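Local atomic coordinates of CRISPR-associated endonuclease Cas3-HD (Methanocaldococcus jannaschii, PDB entry 3S4L), a protein that cuts single-stranded DNA in a Mg(2+)-dependent reaction, and single-stranded RNA without added cations, as the HD nuclease of a CRISPR antiviral defence system. Residues K64-I68 against L162-I167; E8-F12 against K70-Q76. One frame throughout, in Å; residues are numbered along the deposited sequence.

Interaction 1: residues K64-I68 against L162-I167. With CA (calcium ion), chain C.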
loop_
_atom_site.group_PDB
_atom_site.type_symbol
_atom_site.label_atom_id
_atom_site.label_comp_id
_atom_site.label_asym_id
_atom_site.label_seq_id
_atom_site.Cartn_x
_atom_site.Cartn_y
_atom_site.Cartn_z
ATOM N N LYS A 64 -0.319 1.662 7.605
ATOM C CA LYS A 64 0.948 2.359 7.675
ATOM C C LYS A 64 1.635 2.499 6.314
ATOM O O LYS A 64 2.381 3.441 6.074
ATOM C CB LYS A 64 1.872 1.667 8.681
ATOM C CG LYS A 64 1.411 1.788 10.134
ATOM C CD LYS A 64 2.248 0.905 11.043
ATOM C CE LYS A 64 1.983 1.201 12.512
ATOM N NZ LYS A 64 2.693 0.210 13.386
ATOM N N LEU A 65 1.388 1.562 5.417
ATOM C CA LEU A 65 2.185 1.512 4.212
ATOM C C LEU A 65 1.454 1.960 2.951
ATOM O O LEU A 65 2.077 2.108 1.895
ATOM C CB LEU A 65 2.739 0.101 4.025
ATOM C CG LEU A 65 3.740 -0.392 5.072
ATOM C CD1 LEU A 65 4.200 -1.807 4.703
ATOM C CD2 LEU A 65 4.945 0.558 5.171
ATOM N N HIS A 66 0.143 2.165 3.023
ATOM C CA HIS A 66 -0.563 2.410 1.769
ATOM C C HIS A 66 -0.103 3.701 1.067
ATOM O O HIS A 66 -0.212 3.817 -0.151
ATOM C CB HIS A 66 -2.081 2.327 1.924
ATOM C CG HIS A 66 -2.682 3.476 2.659
ATOM N ND1 HIS A 66 -2.630 3.582 4.032
ATOM C CD2 HIS A 66 -3.356 4.564 2.220
ATOM C CE1 HIS A 66 -3.242 4.688 4.405
ATOM N NE2 HIS A 66 -3.698 5.299 3.324
ATOM N N ASP A 67 0.424 4.655 1.831
ATOM C CA ASP A 67 0.990 5.867 1.246
ATOM C C ASP A 67 2.500 5.967 1.328
ATOM O O ASP A 67 3.056 7.066 1.175
ATOM C CB ASP A 67 0.371 7.113 1.885
ATOM C CG ASP A 67 -0.995 7.437 1.316
ATOM O OD1 ASP A 67 -1.770 8.149 1.993
ATOM O OD2 ASP A 67 -1.276 6.963 0.191
ATOM N N ILE A 68 3.164 4.839 1.573
ATOM C CA ILE A 68 4.621 4.852 1.650
ATOM C C ILE A 68 5.215 5.327 0.320
ATOM O O ILE A 68 6.285 5.936 0.298
ATOM C CB ILE A 68 5.212 3.487 2.089
ATOM C CG1 ILE A 68 6.645 3.664 2.588
ATOM C CG2 ILE A 68 5.139 2.491 0.954
ATOM C CD1 ILE A 68 6.808 4.878 3.507
ATOM N N LEU A 162 12.867 5.852 7.818
ATOM C CA LEU A 162 11.420 6.070 7.804
ATOM C C LEU A 162 10.642 4.769 7.976
ATOM O O LEU A 162 9.709 4.708 8.777
ATOM C CB LEU A 162 10.976 6.780 6.524
ATOM C CG LEU A 162 9.458 6.927 6.379
ATOM C CD1 LEU A 162 8.904 7.868 7.434
ATOM C CD2 LEU A 162 9.079 7.415 4.984
ATOM N N ILE A 163 11.029 3.734 7.230
ATOM C CA ILE A 163 10.351 2.442 7.323
ATOM C C ILE A 163 10.498 1.859 8.718
ATOM O O ILE A 163 9.558 1.305 9.269
ATOM C CB ILE A 163 10.888 1.425 6.309
ATOM C CG1 ILE A 163 10.400 1.767 4.904
ATOM C CG2 ILE A 163 10.412 0.026 6.671
ATOM C CD1 ILE A 163 8.898 1.709 4.745
ATOM N N LYS A 164 11.689 1.993 9.287
ATOM C CA LYS A 164 11.946 1.529 10.643
ATOM C C LYS A 164 10.999 2.214 11.630
ATOM O O LYS A 164 10.351 1.547 12.439
ATOM C CB LYS A 164 13.407 1.780 11.017
ATOM C CG LYS A 164 14.098 0.583 11.653
ATOM C CD LYS A 164 15.624 0.705 11.621
ATOM C CE LYS A 164 16.202 0.202 10.301
ATOM N NZ LYS A 164 17.663 -0.104 10.400
ATOM N N LYS A 165 10.912 3.540 11.555
ATOM C CA LYS A 165 9.978 4.304 12.390
ATOM C C LYS A 165 8.542 3.793 12.242
ATOM O O LYS A 165 7.788 3.721 13.215
ATOM C CB LYS A 165 10.022 5.790 12.018
ATOM C CG LYS A 165 10.718 6.697 13.012
ATOM C CD LYS A 165 10.708 8.135 12.511
ATOM C CE LYS A 165 11.295 8.223 11.103
ATOM N NZ LYS A 165 11.315 9.609 10.554
ATOM N N LEU A 166 8.179 3.445 11.009
ATOM C CA LEU A 166 6.825 3.031 10.675
ATOM C C LEU A 166 6.498 1.606 11.089
ATOM O O LEU A 166 5.442 1.359 11.669
ATOM C CB LEU A 166 6.595 3.148 9.162
ATOM C CG LEU A 166 6.272 4.513 8.563
ATOM C CD1 LEU A 166 6.668 4.566 7.077
ATOM C CD2 LEU A 166 4.797 4.839 8.751
ATOM N N ILE A 167 7.364 0.656 10.740
ATOM C CA ILE A 167 7.008 -0.758 10.876
ATOM C C ILE A 167 8.007 -1.539 11.729
ATOM O O ILE A 167 7.778 -2.705 12.070
ATOM C CB ILE A 167 6.784 -1.454 9.506
ATOM C CG1 ILE A 167 8.066 -1.458 8.678
ATOM C CG2 ILE A 167 5.661 -0.773 8.740
ATOM C CD1 ILE A 167 8.334 -2.786 8.020
HETATM CA CA CA C . -2.828 7.464 -1.370
HETATM O O HOH W 1 -3.944 7.699 0.649
HETATM O O HOH W 2 -2.941 10.187 -0.634
#
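This is a buried hydrophobic contact in which the last turn of helix 52-65, with the turn carrying the HD-motif aspartate, packs on the C-terminal end of helix 159-167. Leu65 to Ile68 form a type I beta turn, closed by Ile68 N to Leu65 O at 3.0 Å. Leu65 and Ile68 go to helix 159-167; His66 and Asp67 stay out of its reach. His66 instead packs edge-to-face on the metal ligand His123. Ile68 makes three of the five apolar side-chain contacts: its CD1 lies 3.6 Å from Leu166 CD1 and 3.7 Å from Leu162 CD2, and its CG1 is 3.7 Å from Ile163 CD1. Leu65 CD2 extends the apolar patch, 3.9 Å from Ile167 CG2 and 4.1 Å from Ile163 CD1. The aliphatic part of the extended Lys64 side chain lies over the last turn of helix 159-167, with CD 3.3 Å from Leu166 O and NZ making a weak hydrogen bond of 3.4 Å to the same carbonyl.

Asp67 OD2 binds the calcium ion at 2.3 Å, while Asp67 OD1 accepts a 2.6 Å hydrogen bond from water 1, itself a ligand. His91, His123 and His124 complete the protein ligands of this HD site, where Mg(2+) is the catalytic cofactor. The turn thus has helix 159-167 on its Leu65/Ile68 side and the metal on its Asp67 side. Helix 91-107 touches Leu65, Ile68 and Ile167, and helix 17-31 meets Lys64, Leu162 and Leu166, so both neighbours bridge the two segments.

Interaction 2: residues E8-F12 against K70-Q76; sequences EVLAF and KASKIYQ
Beside the metal site of the HD nuclease, the N-terminal segment 8-12 is held by side chains of the segment that follows the HD-motif aspartate, mainly through a pair of hydrogen bonds between the Gln76 side-chain amide and the Leu10 backbone. Residues 8-10 are extended (phi/psi -63/110 at Val9, -99/142 at Leu10); the chain turns a corner at Ala11 (-91/-39), and Ala11 and Phe12 form a classic beta bulge opposite Gln15. Across from them, Lys70 and Ala71 end a 3-10 segment, Ser72 takes the N-cap position without a capping bond from its side chain, whose OG bonds to Gly69 O, and helix 73-80 begins. The closest CA pairs are Val9 with Ala71 (6.4 Å), Leu10 with Gln76 (6.5 Å) and Ala11 with Lys70 (6.8 Å).

Gln76, with chi1 and chi2 both m, pairs its amide with the backbone of Leu10: Leu10 N donates to Gln76 OE1 at 2.8 Å, and Gln76 NE2 donates to Leu10 O at 2.9 Å. That NE2 also donates to Lys70 O at 2.7 Å, tying the amide to the 3-10 segment. Val9 CG1 packs 4.0 Å from Ala71 CB.

Lys70 is m at chi1 and otherwise fully extended, which carries NZ to Ala11 O at 3.0 Å and over one face of the Phe12 ring, a cation-pi contact. His20 meets that ring edge-to-face. Lys70 NZ also makes a long, weak ion pair with the metal ligand Asp67. NZ sits 4.2 Å from the Phe12 ring centroid, 26° off the normal, while water 3 joins Ala11 O (2.9 Å) to Tyr75 OH (2.7 Å).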
loop_
_atom_site.group_PDB
_atom_site.type_symbol
_atom_site.label_atom_id
_atom_site.label_comp_id
_atom_site.label_asym_id
_atom_site.label_seq_id
_atom_site.Cartn_x
_atom_site.Cartn_y
_atom_site.Cartn_z
ATOM N N GLU A 8 10.988 17.644 5.896
ATOM C CA GLU A 8 10.352 16.439 6.430
ATOM C C GLU A 8 9.657 15.614 5.337
ATOM O O GLU A 8 9.130 16.174 4.372
ATOM C CB GLU A 8 9.350 16.836 7.522
ATOM C CG GLU A 8 9.424 15.996 8.798
ATOM C CD GLU A 8 10.778 15.331 8.995
ATOM O OE1 GLU A 8 11.729 16.016 9.434
ATOM O OE2 GLU A 8 10.886 14.117 8.703
ATOM N N VAL A 9 9.647 14.288 5.488
ATOM C CA VAL A 9 8.877 13.427 4.589
ATOM C C VAL A 9 7.386 13.744 4.728
ATOM O O VAL A 9 6.777 13.465 5.758
ATOM C CB VAL A 9 9.132 11.942 4.881
ATOM C CG1 VAL A 9 8.519 11.077 3.782
ATOM C CG2 VAL A 9 10.627 11.686 4.985
ATOM N N LEU A 10 6.806 14.346 3.692
ATOM C CA LEU A 10 5.461 14.920 3.798
ATOM C C LEU A 10 4.338 14.036 3.246
ATOM O O LEU A 10 4.515 13.359 2.228
ATOM C CB LEU A 10 5.417 16.303 3.125
ATOM C CG LEU A 10 6.232 17.418 3.793
ATOM C CD1 LEU A 10 6.055 18.764 3.088
ATOM C CD2 LEU A 10 5.854 17.549 5.277
ATOM N N ALA A 11 3.192 14.039 3.937
ATOM C CA ALA A 11 1.970 13.430 3.414
ATOM C C ALA A 11 1.206 14.506 2.648
ATOM O O ALA A 11 0.608 14.236 1.602
ATOM C CB ALA A 11 1.097 12.850 4.554
ATOM N N PHE A 12 1.232 15.722 3.197
ATOM C CA PHE A 12 0.627 16.908 2.593
ATOM C C PHE A 12 1.504 18.097 2.943
ATOM O O PHE A 12 2.296 18.025 3.889
ATOM C CB PHE A 12 -0.771 17.174 3.164
ATOM C CG PHE A 12 -1.673 15.984 3.151
ATOM C CD1 PHE A 12 -2.414 15.676 2.024
ATOM C CD2 PHE A 12 -1.786 15.171 4.269
ATOM C CE1 PHE A 12 -3.256 14.568 2.012
ATOM C CE2 PHE A 12 -2.622 14.061 4.262
ATOM C CZ PHE A 12 -3.360 13.761 3.132
ATOM N N LYS A 70 4.505 7.780 -1.194
ATOM C CA LYS A 70 4.727 9.221 -1.110
ATOM C C LYS A 70 6.175 9.565 -0.749
ATOM O O LYS A 70 6.633 10.687 -0.986
ATOM C CB LYS A 70 3.754 9.883 -0.126
ATOM C CG LYS A 70 2.303 9.966 -0.616
ATOM C CD LYS A 70 1.395 10.650 0.446
ATOM C CE LYS A 70 -0.069 10.756 0.005
ATOM N NZ LYS A 70 -0.840 11.725 0.870
ATOM N N ALA A 71 6.894 8.622 -0.151
ATOM C CA ALA A 71 8.296 8.887 0.147
ATOM C C ALA A 71 9.178 8.785 -1.106
ATOM O O ALA A 71 10.399 8.808 -0.995
ATOM C CB ALA A 71 8.817 7.975 1.261
ATOM N N SER A 72 8.558 8.680 -2.287
ATOM C CA SER A 72 9.297 8.799 -3.563
ATOM C C SER A 72 9.792 10.228 -3.701
ATOM O O SER A 72 9.048 11.165 -3.404
ATOM C CB SER A 72 8.393 8.485 -4.763
ATOM O OG SER A 72 7.867 7.166 -4.700
ATOM N N LYS A 73 11.036 10.409 -4.142
ATOM C CA LYS A 73 11.580 11.753 -4.300
ATOM C C LYS A 73 10.681 12.668 -5.133
ATOM O O LYS A 73 10.467 13.830 -4.779
ATOM C CB LYS A 73 13.005 11.710 -4.843
ATOM C CG LYS A 73 13.939 11.027 -3.868
ATOM C CD LYS A 73 15.376 11.302 -4.182
ATOM C CE LYS A 73 15.942 10.237 -5.092
ATOM N NZ LYS A 73 17.374 10.539 -5.438
ATOM N N ILE A 74 10.140 12.127 -6.217
ATOM C CA ILE A 74 9.237 12.856 -7.104
ATOM C C ILE A 74 7.980 13.320 -6.333
ATOM O O ILE A 74 7.581 14.491 -6.395
ATOM C CB ILE A 74 8.855 11.956 -8.316
ATOM C CG1 ILE A 74 7.746 12.573 -9.161
ATOM C CG2 ILE A 74 8.375 10.601 -7.828
ATOM C CD1 ILE A 74 8.134 13.860 -9.860
ATOM N N TYR A 75 7.355 12.414 -5.597
ATOM C CA TYR A 75 6.164 12.811 -4.856
ATOM C C TYR A 75 6.493 13.941 -3.863
ATOM O O TYR A 75 5.771 14.941 -3.761
ATOM C CB TYR A 75 5.480 11.614 -4.158
ATOM C CG TYR A 75 4.040 11.953 -3.823
ATOM C CD1 TYR A 75 3.721 12.732 -2.699
ATOM C CD2 TYR A 75 3.000 11.563 -4.662
ATOM C CE1 TYR A 75 2.389 13.087 -2.412
ATOM C CE2 TYR A 75 1.678 11.911 -4.390
ATOM C CZ TYR A 75 1.376 12.677 -3.267
ATOM O OH TYR A 75 0.064 13.017 -2.991
ATOM N N GLN A 76 7.602 13.791 -3.146
ATOM C CA GLN A 76 8.002 14.801 -2.169
ATOM C C GLN A 76 8.213 16.150 -2.834
ATOM O O GLN A 76 7.822 17.177 -2.303
ATOM C CB GLN A 76 9.264 14.371 -1.430
ATOM C CG GLN A 76 9.003 13.250 -0.470
ATOM C CD GLN A 76 7.946 13.642 0.552
ATOM O OE1 GLN A 76 8.111 14.616 1.282
ATOM N NE2 GLN A 76 6.849 12.893 0.593
HETATM O O HOH W 3 -0.531 14.729 -1.027
#

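In the fold
Asp67 of interaction 1 binds the metal, and Lys70 of interaction 2, close to it in sequence, approaches the same centre. Interaction 1 is the more central, joining two helix ends almost wholly through aliphatic side chains; interaction 2 lies farther out, is also largely buried but has exposed Glu8 and Phe12 at its margin, and relies on polar bonds from side chains to the backbone of segment 8-12. Their centres are 12 Å apart, yet they form one continuous core: Leu162 CD2 of interaction 1 lies 3.8 Å from Ala71 CB and 3.9 Å from Val9 CG1 of interaction 2. Helix 159-167 therefore packs against both, and the segments alternate along the chain.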